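Local coordinates for anti-sigma-factor antagonist (stas) domain protein (Moorella thermoacetica, PDB 3ZXN) that probably acts as an RsbS-type STAS-domain component of the bacterial stressosome, a modular signalling assembly adapted here to control secondary-messenger signalling, at residues I28-K31 against E32-H36; D57-V60 against T61-L64; I67-L70 against A71-G75; V87-T90 against L91-G95. The protein carries 1 engineered substitution. All blocks are in the same frame, centred on the assembly; numbering follows the deposited sequence.

Contact 1. Residues I28-K31 against E32-H36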
ATOM      1  N   ILE A  28     -12.132  -1.058   5.695  1.00 54.53           N
ATOM      2  CA  ILE A  28     -13.020  -0.503   4.680  1.00 51.59           C
ATOM      3  C   ILE A  28     -12.987   1.017   4.762  1.00 45.60           C
ATOM      4  O   ILE A  28     -12.882   1.706   3.750  1.00 45.83           O
ATOM      5  CB  ILE A  28     -14.469  -0.988   4.888  1.00 57.02           C
ATOM      6  CG1 ILE A  28     -14.567  -2.498   4.652  1.00 58.67           C
ATOM      7  CG2 ILE A  28     -15.415  -0.238   3.976  1.00 51.50           C
ATOM      8  CD1 ILE A  28     -15.865  -3.118   5.148  1.00 70.19           C
ATOM      9  N   GLN A  29     -13.070   1.530   5.982  1.00 48.21           N
ATOM     10  CA  GLN A  29     -13.003   2.962   6.230  1.00 52.49           C
ATOM     11  C   GLN A  29     -11.680   3.538   5.739  1.00 49.90           C
ATOM     12  O   GLN A  29     -11.640   4.630   5.168  1.00 45.09           O
ATOM     13  CB  GLN A  29     -13.169   3.236   7.723  1.00 57.28           C
ATOM     14  CG  GLN A  29     -12.883   4.665   8.144  1.00 60.51           C
ATOM     15  CD  GLN A  29     -13.026   4.853   9.646  1.00 76.84           C
ATOM     16  OE1 GLN A  29     -13.878   4.225  10.281  1.00 81.53           O
ATOM     17  NE2 GLN A  29     -12.185   5.708  10.223  1.00 74.88           N
ATOM     18  N   PHE A  30     -10.598   2.797   5.966  1.00 49.75           N
ATOM     19  CA  PHE A  30      -9.285   3.240   5.535  1.00 42.24           C
ATOM     20  C   PHE A  30      -9.171   3.280   4.012  1.00 35.74           C
ATOM     21  O   PHE A  30      -8.728   4.275   3.452  1.00 33.76           O
ATOM     22  CB  PHE A  30      -8.180   2.355   6.118  1.00 43.66           C
ATOM     23  CG  PHE A  30      -6.944   2.330   5.280  1.00 37.65           C
ATOM     24  CD1 PHE A  30      -6.155   3.465   5.153  1.00 38.09           C
ATOM     25  CD2 PHE A  30      -6.582   1.187   4.588  1.00 41.65           C
ATOM     26  CE1 PHE A  30      -5.025   3.449   4.367  1.00 35.14           C
ATOM     27  CE2 PHE A  30      -5.439   1.168   3.799  1.00 37.87           C
ATOM     28  CZ  PHE A  30      -4.664   2.304   3.693  1.00 30.62           C
ATOM     29  N   LYS A  31      -9.574   2.195   3.353  1.00 41.54           N
ATOM     30  CA  LYS A  31      -9.529   2.112   1.894  1.00 40.54           C
ATOM     31  C   LYS A  31     -10.296   3.270   1.262  1.00 37.18           C
ATOM     32  O   LYS A  31      -9.819   3.909   0.322  1.00 35.60           O
ATOM     33  CB  LYS A  31     -10.099   0.779   1.413  1.00 43.94           C
ATOM     34  CG  LYS A  31      -9.910   0.529  -0.074  1.00 39.98           C
ATOM     35  CD  LYS A  31     -10.828  -0.564  -0.541  1.00 46.09           C
ATOM     36  CE  LYS A  31     -12.288  -0.174  -0.331  1.00 45.28           C
ATOM     37  NZ  LYS A  31     -13.195  -1.181  -0.939  1.00 47.77           N
ATOM     38  N   GLU A  32     -11.475   3.553   1.801  1.00 38.27           N
ATOM     39  CA  GLU A  32     -12.306   4.636   1.291  1.00 39.97           C
ATOM     40  C   GLU A  32     -11.635   5.996   1.422  1.00 35.15           C
ATOM     41  O   GLU A  32     -11.631   6.783   0.476  1.00 33.13           O
ATOM     42  CB  GLU A  32     -13.672   4.643   1.988  1.00 42.05           C
ATOM     43  CG  GLU A  32     -14.559   3.478   1.571  1.00 47.70           C
ATOM     44  CD  GLU A  32     -15.864   3.415   2.348  1.00 57.66           C
ATOM     45  OE1 GLU A  32     -15.981   4.103   3.389  1.00 59.74           O
ATOM     46  OE2 GLU A  32     -16.773   2.670   1.917  1.00 59.28           O
ATOM     47  N   GLU A  33     -11.069   6.278   2.591  1.00 35.94           N
ATOM     48  CA  GLU A  33     -10.384   7.550   2.796  1.00 34.96           C
ATOM     49  C   GLU A  33      -9.137   7.664   1.916  1.00 31.94           C
ATOM     50  O   GLU A  33      -8.847   8.736   1.364  1.00 28.80           O
ATOM     51  CB  GLU A  33     -10.025   7.752   4.275  1.00 38.00           C
ATOM     52  CG  GLU A  33      -9.280   9.061   4.543  1.00 38.78           C
ATOM     53  CD  GLU A  33      -8.890   9.264   6.007  1.00 56.96           C
ATOM     54  OE1 GLU A  33      -9.077   8.331   6.824  1.00 53.97           O
ATOM     55  OE2 GLU A  33      -8.388  10.364   6.335  1.00 59.64           O
ATOM     56  N   LEU A  34      -8.387   6.571   1.798  1.00 29.64           N
ATOM     57  CA  LEU A  34      -7.174   6.590   0.981  1.00 28.88           C
ATOM     58  C   LEU A  34      -7.545   6.907  -0.463  1.00 28.46           C
ATOM     59  O   LEU A  34      -6.967   7.794  -1.093  1.00 28.55           O
ATOM     60  CB  LEU A  34      -6.431   5.251   1.052  1.00 26.06           C
ATOM     61  CG  LEU A  34      -5.141   5.196   0.212  1.00 28.28           C
ATOM     62  CD1 LEU A  34      -4.067   6.151   0.761  1.00 30.61           C
ATOM     63  CD2 LEU A  34      -4.592   3.779   0.121  1.00 32.33           C
ATOM     64  N   LEU A  35      -8.532   6.184  -0.982  1.00 28.00           N
ATOM     65  CA  LEU A  35      -8.936   6.373  -2.365  1.00 29.74           C
ATOM     66  C   LEU A  35      -9.438   7.786  -2.579  1.00 27.25           C
ATOM     67  O   LEU A  35      -9.155   8.385  -3.605  1.00 31.07           O
ATOM     68  CB  LEU A  35      -9.987   5.335  -2.802  1.00 27.27           C
ATOM     69  CG  LEU A  35      -9.509   3.877  -2.780  1.00 32.15           C
ATOM     70  CD1 LEU A  35     -10.644   2.887  -3.097  1.00 34.94           C
ATOM     71  CD2 LEU A  35      -8.339   3.682  -3.738  1.00 32.08           C
ATOM     72  N   HIS A  36     -10.169   8.327  -1.610  1.00 25.73           N
ATOM     73  CA  HIS A  36     -10.617   9.705  -1.728  1.00 29.31           C
ATOM     74  C   HIS A  36      -9.407  10.637  -1.820  1.00 34.57           C
ATOM     75  O   HIS A  36      -9.346  11.516  -2.683  1.00 33.34           O
ATOM     76  CB  HIS A  36     -11.520  10.098  -0.551  1.00 32.69           C
ATOM     77  CG  HIS A  36     -11.854  11.555  -0.514  1.00 38.16           C
ATOM     78  ND1 HIS A  36     -12.826  12.119  -1.312  1.00 38.69           N
ATOM     79  CD2 HIS A  36     -11.320  12.571   0.206  1.00 40.05           C
ATOM     80  CE1 HIS A  36     -12.888  13.419  -1.076  1.00 41.76           C
ATOM     81  NE2 HIS A  36     -11.981  13.719  -0.162  1.00 40.84           N
TER
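F30 and L34, one helical turn apart, run alongside each other in a common direction, with the far end of the ring, CZ, 3.9 Å from L34 CD2. The next rung pairs K31 with L35, whose side chains cross obliquely: the aliphatic CG of K31 meets L35 CD1 at 3.9 Å. On the outer side, I28 and E32 are neighbours in the same way, and the methyl I28 CG2 comes within 3.8 Å of E32 OE2, a contact of a methyl with a carboxylate rather than a polar bond. CG of E32 sits beside the residue's own backbone N (chi1 -71°), which carries it over the carbonyl of I28; the chain then stays extended to the carboxylate. Beneath these side chains run the regular helical bonds, among them L34 N to F30 O at 2.9 Å and L35 N to K31 O, also 2.9 Å. Further out, F30 and L34 both reach V16 of strand 13-17, while L34 and L35 also touch helix 58-74. K31 bends at chi3 (61°) and ends in a salt bridge with E66 of that helix, and E33 OE2 is hydrogen-bonded to S3 OG. The chemistry is that of an amphipathic helix: hydrocarbon faces the sheet and its neighbour helix, and at the margin K31 spends its methylenes on packing and its ammonium on a charge of the neighbour.

Contact 2. Residues D57-V60 against T61-L64. Engineered in segment 57-60: E58 (natural residue Ser).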
ATOM      1  N   ASP A  57      -5.240 -11.035   6.279  1.00 52.42           N
ATOM      2  CA  ASP A  57      -6.591 -11.533   6.089  1.00 54.08           C
ATOM      3  C   ASP A  57      -6.963 -11.620   4.612  1.00 56.71           C
ATOM      4  O   ASP A  57      -6.315 -11.021   3.747  1.00 46.81           O
ATOM      5  CB  ASP A  57      -7.552 -10.559   6.775  1.00 55.41           C
ATOM      6  CG  ASP A  57      -8.834 -11.207   7.216  1.00 68.68           C
ATOM      7  OD1 ASP A  57      -9.134 -12.329   6.752  1.00 75.64           O
ATOM      8  OD2 ASP A  57      -9.551 -10.581   8.026  1.00 75.92           O
ATOM      9  N   GLU A  58      -8.024 -12.365   4.332  1.00 54.98           N
ATOM     10  CA  GLU A  58      -8.609 -12.398   3.001  1.00 59.14           C
ATOM     11  C   GLU A  58      -9.213 -11.027   2.704  1.00 49.52           C
ATOM     12  O   GLU A  58      -9.271 -10.599   1.550  1.00 48.61           O
ATOM     13  CB  GLU A  58      -9.684 -13.484   2.932  1.00 61.17           C
ATOM     14  CG  GLU A  58      -9.859 -14.109   1.560  1.00 69.90           C
ATOM     15  CD  GLU A  58     -10.493 -15.488   1.634  1.00 85.04           C
ATOM     16  OE1 GLU A  58     -10.194 -16.227   2.599  1.00 87.89           O
ATOM     17  OE2 GLU A  58     -11.290 -15.833   0.734  1.00 83.58           O
ATOM     18  N   PHE A  59      -9.657 -10.349   3.760  1.00 46.66           N
ATOM     19  CA  PHE A  59     -10.218  -9.007   3.651  1.00 54.50           C
ATOM     20  C   PHE A  59      -9.148  -7.982   3.279  1.00 48.91           C
ATOM     21  O   PHE A  59      -9.299  -7.244   2.306  1.00 45.75           O
ATOM     22  CB  PHE A  59     -10.890  -8.588   4.962  1.00 62.69           C
ATOM     23  CG  PHE A  59     -12.088  -9.416   5.326  1.00 79.33           C
ATOM     24  CD1 PHE A  59     -13.321  -9.180   4.731  1.00 85.55           C
ATOM     25  CD2 PHE A  59     -11.989 -10.428   6.273  1.00 82.91           C
ATOM     26  CE1 PHE A  59     -14.431  -9.943   5.066  1.00 86.34           C
ATOM     27  CE2 PHE A  59     -13.095 -11.192   6.614  1.00 86.53           C
ATOM     28  CZ  PHE A  59     -14.317 -10.948   6.010  1.00 90.21           C
ATOM     29  N   VAL A  60      -8.074  -7.935   4.063  1.00 44.91           N
ATOM     30  CA  VAL A  60      -6.964  -7.026   3.785  1.00 40.01           C
ATOM     31  C   VAL A  60      -6.417  -7.245   2.382  1.00 35.84           C
ATOM     32  O   VAL A  60      -6.126  -6.284   1.664  1.00 33.35           O
ATOM     33  CB  VAL A  60      -5.823  -7.195   4.811  1.00 45.90           C
ATOM     34  CG1 VAL A  60      -4.565  -6.444   4.356  1.00 36.46           C
ATOM     35  CG2 VAL A  60      -6.271  -6.711   6.178  1.00 49.53           C
ATOM     36  N   THR A  61      -6.291  -8.508   1.989  1.00 35.67           N
ATOM     37  CA  THR A  61      -5.769  -8.840   0.672  1.00 37.77           C
ATOM     38  C   THR A  61      -6.602  -8.192  -0.429  1.00 39.06           C
ATOM     39  O   THR A  61      -6.068  -7.657  -1.404  1.00 29.63           O
ATOM     40  CB  THR A  61      -5.730 -10.361   0.432  1.00 39.97           C
ATOM     41  OG1 THR A  61      -4.850 -10.977   1.378  1.00 40.53           O
ATOM     42  CG2 THR A  61      -5.228 -10.658  -0.980  1.00 42.29           C
ATOM     43  N   ARG A  62      -7.919  -8.254  -0.278  1.00 39.50           N
ATOM     44  CA  ARG A  62      -8.808  -7.725  -1.306  1.00 38.57           C
ATOM     45  C   ARG A  62      -8.700  -6.210  -1.371  1.00 30.95           C
ATOM     46  O   ARG A  62      -8.720  -5.633  -2.450  1.00 33.37           O
ATOM     47  CB  ARG A  62     -10.256  -8.185  -1.084  1.00 43.81           C
ATOM     48  CG  ARG A  62     -10.483  -9.646  -1.480  1.00 55.21           C
ATOM     49  CD  ARG A  62     -11.643 -10.301  -0.712  1.00 69.81           C
ATOM     50  NE  ARG A  62     -12.958  -9.840  -1.155  1.00 78.02           N
ATOM     51  CZ  ARG A  62     -13.789  -9.114  -0.411  1.00 82.94           C
ATOM     52  NH1 ARG A  62     -13.448  -8.765   0.826  1.00 73.32           N
ATOM     53  NH2 ARG A  62     -14.965  -8.742  -0.901  1.00 82.61           N
ATOM     54  N   VAL A  63      -8.574  -5.574  -0.212  1.00 31.13           N
ATOM     55  CA  VAL A  63      -8.307  -4.142  -0.147  1.00 31.80           C
ATOM     56  C   VAL A  63      -6.999  -3.765  -0.864  1.00 35.53           C
ATOM     57  O   VAL A  63      -6.953  -2.793  -1.629  1.00 28.63           O
ATOM     58  CB  VAL A  63      -8.265  -3.662   1.300  1.00 38.85           C
ATOM     59  CG1 VAL A  63      -7.515  -2.346   1.398  1.00 40.31           C
ATOM     60  CG2 VAL A  63      -9.686  -3.536   1.855  1.00 40.22           C
ATOM     61  N   LEU A  64      -5.941  -4.538  -0.616  1.00 31.36           N
ATOM     62  CA  LEU A  64      -4.674  -4.322  -1.307  1.00 29.99           C
ATOM     63  C   LEU A  64      -4.775  -4.565  -2.813  1.00 32.70           C
ATOM     64  O   LEU A  64      -4.158  -3.845  -3.593  1.00 25.98           O
ATOM     65  CB  LEU A  64      -3.554  -5.170  -0.701  1.00 29.92           C
ATOM     66  CG  LEU A  64      -3.180  -4.798   0.734  1.00 31.92           C
ATOM     67  CD1 LEU A  64      -2.148  -5.776   1.284  1.00 35.38           C
ATOM     68  CD2 LEU A  64      -2.648  -3.359   0.791  1.00 29.41           C
TER
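D57, at the N-cap position of helix 58-74, gives its carbonyl oxygen to two donors of T61. The hydroxyl T61 OG1 donates at 2.8 Å to D57 O, and the amide T61 N reaches the same D57 O at 3.1 Å from the opposite face of the carbonyl plane. The hydroxyl can join the amide there because OG1 sits beside the backbone N (chi1 -62°), turned back toward the preceding turn. The D57 carboxylate also lies near the start of the helix, where OD1 takes only a weak bond from E58 N. E58, an engineered residue in place of the natural serine, takes part through its backbone: its O accepts R62 N at 3.3 Å, with the donor well above the carbonyl plane, and the CD methylene of R62 passes at the same distance from E58 O. This first turn opens the helix of the beta-alpha-beta unit between strands 45-49 and 78-81 of the STAS fold. F59 follows, its side chain alongside that of R62; R62 NH1 is 3.9 Å from F59 ring atom CD1, with the guanidinium plane turned 79° from the ring. The F59 carbonyl takes V63 N in a nearly straight bond lying in the carbonyl plane. At V60, CG1 lies 4.0 Å from L64 CD1, while L64 N donates to V60 O at 2.9 Å.

Contact 3. Residues I67-L70 against A71-G75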
ATOM      1  N   ILE A  67      -6.713  -1.358  -4.149  1.00 23.97           N
ATOM      2  CA  ILE A  67      -5.838  -0.182  -4.153  1.00 25.90           C
ATOM      3  C   ILE A  67      -4.808  -0.283  -5.279  1.00 25.48           C
ATOM      4  O   ILE A  67      -4.571   0.675  -6.015  1.00 24.18           O
ATOM      5  CB  ILE A  67      -5.147  -0.008  -2.792  1.00 25.58           C
ATOM      6  CG1 ILE A  67      -6.183   0.373  -1.729  1.00 29.53           C
ATOM      7  CG2 ILE A  67      -4.018   1.042  -2.886  1.00 25.66           C
ATOM      8  CD1 ILE A  67      -5.692   0.230  -0.276  1.00 30.34           C
ATOM      9  N   SER A  68      -4.197  -1.455  -5.411  1.00 26.08           N
ATOM     10  CA  SER A  68      -3.228  -1.703  -6.472  1.00 24.68           C
ATOM     11  C   SER A  68      -3.813  -1.469  -7.878  1.00 28.07           C
ATOM     12  O   SER A  68      -3.207  -0.789  -8.716  1.00 24.51           O
ATOM     13  CB  SER A  68      -2.693  -3.134  -6.356  1.00 30.12           C
ATOM     14  OG  SER A  68      -1.789  -3.432  -7.403  1.00 39.40           O
ATOM     15  N   ARG A  69      -4.992  -2.023  -8.136  1.00 26.80           N
ATOM     16  CA  ARG A  69      -5.623  -1.835  -9.444  1.00 27.30           C
ATOM     17  C   ARG A  69      -5.937  -0.377  -9.738  1.00 22.54           C
ATOM     18  O   ARG A  69      -5.743   0.096 -10.855  1.00 22.52           O
ATOM     19  CB  ARG A  69      -6.920  -2.657  -9.560  1.00 30.40           C
ATOM     20  CG  ARG A  69      -6.729  -4.098  -9.985  1.00 44.33           C
ATOM     21  CD  ARG A  69      -6.005  -4.207 -11.325  1.00 52.03           C
ATOM     22  NE  ARG A  69      -6.868  -3.966 -12.483  1.00 53.66           N
ATOM     23  CZ  ARG A  69      -6.663  -3.012 -13.389  1.00 51.72           C
ATOM     24  NH1 ARG A  69      -5.624  -2.185 -13.274  1.00 46.00           N
ATOM     25  NH2 ARG A  69      -7.498  -2.883 -14.413  1.00 47.39           N
ATOM     26  N   LEU A  70      -6.482   0.316  -8.746  1.00 22.88           N
ATOM     27  CA  LEU A  70      -6.828   1.722  -8.920  1.00 26.66           C
ATOM     28  C   LEU A  70      -5.575   2.577  -9.118  1.00 27.27           C
ATOM     29  O   LEU A  70      -5.534   3.455  -9.985  1.00 23.54           O
ATOM     30  CB  LEU A  70      -7.682   2.222  -7.749  1.00 23.50           C
ATOM     31  CG  LEU A  70      -9.144   1.729  -7.830  1.00 31.37           C
ATOM     32  CD1 LEU A  70      -9.856   1.876  -6.505  1.00 28.51           C
ATOM     33  CD2 LEU A  70      -9.885   2.482  -8.921  1.00 23.36           C
ATOM     34  N   ALA A  71      -4.542   2.311  -8.320  1.00 24.05           N
ATOM     35  CA  ALA A  71      -3.300   3.068  -8.466  1.00 27.00           C
ATOM     36  C   ALA A  71      -2.810   2.966  -9.902  1.00 24.83           C
ATOM     37  O   ALA A  71      -2.432   3.962 -10.520  1.00 27.71           O
ATOM     38  CB  ALA A  71      -2.202   2.577  -7.471  1.00 21.57           C
ATOM     39  N   GLU A  72      -2.822   1.754 -10.434  1.00 21.88           N
ATOM     40  CA  GLU A  72      -2.409   1.532 -11.809  1.00 28.71           C
ATOM     41  C   GLU A  72      -3.277   2.342 -12.807  1.00 29.76           C
ATOM     42  O   GLU A  72      -2.760   2.964 -13.738  1.00 24.95           O
ATOM     43  CB  GLU A  72      -2.466   0.036 -12.109  1.00 34.38           C
ATOM     44  CG  GLU A  72      -2.380  -0.337 -13.567  1.00 37.44           C
ATOM     45  CD  GLU A  72      -2.384  -1.845 -13.758  1.00 58.23           C
ATOM     46  OE1 GLU A  72      -2.838  -2.565 -12.837  1.00 53.35           O
ATOM     47  OE2 GLU A  72      -1.926  -2.309 -14.825  1.00 68.18           O
ATOM     48  N   LEU A  73      -4.587   2.346 -12.599  1.00 25.05           N
ATOM     49  CA  LEU A  73      -5.497   3.113 -13.475  1.00 25.92           C
ATOM     50  C   LEU A  73      -5.251   4.609 -13.354  1.00 30.45           C
ATOM     51  O   LEU A  73      -5.432   5.360 -14.313  1.00 28.42           O
ATOM     52  CB  LEU A  73      -6.961   2.797 -13.138  1.00 24.29           C
ATOM     53  CG  LEU A  73      -7.418   1.400 -13.565  1.00 31.28           C
ATOM     54  CD1 LEU A  73      -8.737   1.019 -12.900  1.00 31.77           C
ATOM     55  CD2 LEU A  73      -7.537   1.323 -15.092  1.00 33.46           C
ATOM     56  N   LEU A  74      -4.817   5.033 -12.166  1.00 25.28           N
ATOM     57  CA  LEU A  74      -4.583   6.439 -11.887  1.00 29.19           C
ATOM     58  C   LEU A  74      -3.194   6.908 -12.332  1.00 30.89           C
ATOM     59  O   LEU A  74      -2.887   8.088 -12.274  1.00 35.23           O
ATOM     60  CB  LEU A  74      -4.775   6.714 -10.395  1.00 29.08           C
ATOM     61  CG  LEU A  74      -6.205   6.595  -9.873  1.00 28.52           C
ATOM     62  CD1 LEU A  74      -6.241   6.625  -8.345  1.00 28.87           C
ATOM     63  CD2 LEU A  74      -7.079   7.700 -10.471  1.00 26.73           C
ATOM     64  N   GLY A  75      -2.361   5.981 -12.781  1.00 27.29           N
ATOM     65  CA  GLY A  75      -0.995   6.301 -13.143  1.00 29.24           C
ATOM     66  C   GLY A  75      -0.174   6.668 -11.918  1.00 34.05           C
ATOM     67  O   GLY A  75       0.815   7.396 -12.013  1.00 30.42           O
TER
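From I67 to L73 the backbone is regular helix, the amides from A71 to L74 each bonding to the carbonyl four residues back: A71 N to I67 O at 2.8 Å, then E72 N to S68 O at 3.1 Å. In the last of the series, L74 N to L70 O, the N-H...O angle falls to 141° as the helix runs out. G75 then leaves it with a positive phi of 69°, in a Schellman motif in which G75 N returns to E72 O at 3.2 Å. Among the side chains, R69 meets E72 in a salt bridge, R69 NH1 to E72 OE1 at 2.8 Å. R69 folds at chi2 and chi3, which carries the guanidinium forward along the helix toward E72 and L73, whereas E72 reaches out straight; the two planes stand 71° apart and the hydrogen bond within the salt bridge is poorly aligned and weak. On the other side of the helix, I67 packs against L46 and I48 of strand 45-49 and A71 against F78. Charge attraction therefore probably matters more than directional bonding in this exposed pair, with L73 CD1 lying over one face of the guanidinium.

Contact 4. Residues V87-T90 against L91-G95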
ATOM      1  N   VAL A  87       3.810 -13.976   4.975  1.00 37.35           N
ATOM      2  CA  VAL A  87       2.756 -13.112   4.456  1.00 37.01           C
ATOM      3  C   VAL A  87       2.815 -13.015   2.932  1.00 33.21           C
ATOM      4  O   VAL A  87       1.785 -12.888   2.280  1.00 33.54           O
ATOM      5  CB  VAL A  87       2.835 -11.717   5.087  1.00 38.00           C
ATOM      6  CG1 VAL A  87       1.906 -10.747   4.376  1.00 30.09           C
ATOM      7  CG2 VAL A  87       2.505 -11.805   6.566  1.00 33.50           C
ATOM      8  N   ALA A  88       4.015 -13.083   2.362  1.00 34.82           N
ATOM      9  CA  ALA A  88       4.143 -13.084   0.909  1.00 33.52           C
ATOM     10  C   ALA A  88       3.439 -14.305   0.336  1.00 38.68           C
ATOM     11  O   ALA A  88       2.793 -14.230  -0.707  1.00 36.55           O
ATOM     12  CB  ALA A  88       5.610 -13.072   0.495  1.00 33.84           C
ATOM     13  N   ILE A  89       3.569 -15.431   1.030  1.00 38.84           N
ATOM     14  CA  ILE A  89       2.907 -16.666   0.618  1.00 41.69           C
ATOM     15  C   ILE A  89       1.390 -16.497   0.600  1.00 36.06           C
ATOM     16  O   ILE A  89       0.725 -16.821  -0.380  1.00 39.72           O
ATOM     17  CB  ILE A  89       3.265 -17.844   1.562  1.00 44.99           C
ATOM     18  CG1 ILE A  89       4.764 -18.144   1.511  1.00 42.58           C
ATOM     19  CG2 ILE A  89       2.474 -19.078   1.195  1.00 42.96           C
ATOM     20  CD1 ILE A  89       5.278 -18.406   0.124  1.00 51.20           C
ATOM     21  N   THR A  90       0.854 -15.992   1.700  1.00 36.76           N
ATOM     22  CA  THR A  90      -0.585 -15.817   1.848  1.00 39.89           C
ATOM     23  C   THR A  90      -1.156 -14.844   0.827  1.00 40.39           C
ATOM     24  O   THR A  90      -2.134 -15.154   0.153  1.00 39.36           O
ATOM     25  CB  THR A  90      -0.923 -15.304   3.246  1.00 42.98           C
ATOM     26  OG1 THR A  90      -0.390 -16.210   4.220  1.00 51.97           O
ATOM     27  CG2 THR A  90      -2.435 -15.189   3.417  1.00 45.66           C
ATOM     28  N   LEU A  91      -0.545 -13.663   0.714  1.00 35.22           N
ATOM     29  CA  LEU A  91      -0.999 -12.665  -0.263  1.00 37.60           C
ATOM     30  C   LEU A  91      -1.093 -13.223  -1.688  1.00 35.43           C
ATOM     31  O   LEU A  91      -2.073 -12.989  -2.411  1.00 32.77           O
ATOM     32  CB  LEU A  91      -0.064 -11.447  -0.254  1.00 31.86           C
ATOM     33  CG  LEU A  91      -0.107 -10.596   1.021  1.00 32.74           C
ATOM     34  CD1 LEU A  91       1.027  -9.551   1.054  1.00 32.03           C
ATOM     35  CD2 LEU A  91      -1.476  -9.932   1.159  1.00 35.18           C
ATOM     36  N   THR A  92      -0.053 -13.937  -2.097  1.00 32.63           N
ATOM     37  CA  THR A  92       0.013 -14.511  -3.431  1.00 32.18           C
ATOM     38  C   THR A  92      -1.080 -15.579  -3.607  1.00 40.58           C
ATOM     39  O   THR A  92      -1.670 -15.699  -4.672  1.00 35.43           O
ATOM     40  CB  THR A  92       1.407 -15.123  -3.691  1.00 37.33           C
ATOM     41  OG1 THR A  92       2.394 -14.082  -3.701  1.00 39.21           O
ATOM     42  CG2 THR A  92       1.447 -15.850  -5.022  1.00 43.18           C
ATOM     43  N   GLU A  93      -1.342 -16.338  -2.550  1.00 43.13           N
ATOM     44  CA  GLU A  93      -2.339 -17.401  -2.599  1.00 44.94           C
ATOM     45  C   GLU A  93      -3.734 -16.820  -2.688  1.00 50.39           C
ATOM     46  O   GLU A  93      -4.650 -17.454  -3.208  1.00 47.04           O
ATOM     47  CB  GLU A  93      -2.229 -18.310  -1.372  1.00 46.55           C
ATOM     48  CG  GLU A  93      -1.048 -19.264  -1.422  1.00 52.33           C
ATOM     49  CD  GLU A  93      -0.895 -20.080  -0.151  1.00 61.49           C
ATOM     50  OE1 GLU A  93      -1.560 -19.748   0.857  1.00 60.44           O
ATOM     51  OE2 GLU A  93      -0.104 -21.050  -0.160  1.00 58.30           O
ATOM     52  N   MET A  94      -3.895 -15.603  -2.189  1.00 47.55           N
ATOM     53  CA  MET A  94      -5.194 -14.949  -2.229  1.00 37.07           C
ATOM     54  C   MET A  94      -5.381 -14.049  -3.461  1.00 39.28           C
ATOM     55  O   MET A  94      -6.381 -13.343  -3.564  1.00 39.35           O
ATOM     56  CB  MET A  94      -5.444 -14.187  -0.921  1.00 43.98           C
ATOM     57  CG  MET A  94      -5.579 -15.113   0.296  1.00 47.47           C
ATOM     58  SD  MET A  94      -5.542 -14.284   1.906  1.00 59.49           S
ATOM     59  CE  MET A  94      -5.956 -15.656   2.991  1.00 65.24           C
ATOM     60  N   GLY A  95      -4.417 -14.070  -4.386  1.00 36.75           N
ATOM     61  CA  GLY A  95      -4.566 -13.382  -5.664  1.00 38.49           C
ATOM     62  C   GLY A  95      -3.776 -12.094  -5.925  1.00 39.29           C
ATOM     63  O   GLY A  95      -3.897 -11.490  -7.000  1.00 33.80           O
TER
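M94 lays its thioether along T90 on the way out of the helix, and the single methyl T90 CG2 meets both of its last atoms, M94 SD and CE, at 3.6 Å each. With M94 extended beyond CG, the thioether runs beside T90. T90 can offer a methyl here because CG2 lies opposite the backbone N; OG1, placed on the other branch (chi1 -56°), turns back to A86 O in a hydrogen bond. A second feature belongs to A88, whose carbonyl oxygen is gripped twice by T92: T92 OG1 donates to A88 O at 3.0 Å and T92 N to the same A88 O at 3.2 Å, the two arriving from opposite faces of the carbonyl plane. One residue earlier, V87 CG1 and L91 CD1 pack at 3.6 Å, a tight apolar pair on the inward side, with both side chains also reaching V56. On the outer side, the I89 CG2 methyl rests 3.5 Å from E93 OE2. The carbonyl of T90 still holds M94 N, though that bond is bent to 135°, and beyond it G95 N returns to T92 O at 3.2 Å. With its positive phi (107°), G95 is the C-prime residue of a Schellman motif, which closes helix 85-93 in the beta-alpha-beta unit leading from strand 78-81 to strand 102-104 of the STAS fold.

Overall arrangement
Each contact spans adjoining helical turns, and the four follow one another in series from the N terminus; none closes a long loop, and none nests in or crosses another. Contact 1 occupies helix 25-38. Contacts 2 and 3 share helix 58-74, near its start and at its end, their centres about 16 Å apart. Contact 1 touches both, most closely where L35 CD2 meets L70 CD1 of contact 3 at 3.6 Å, so the two helices pack along their length. Contact 4, on helix 85-93, leans on contact 2 through M94 SD, 3.4 Å from T61 OG1. Helix 58-74 thus stands between helices 25-38 and 85-93 and touches both within the STAS fold.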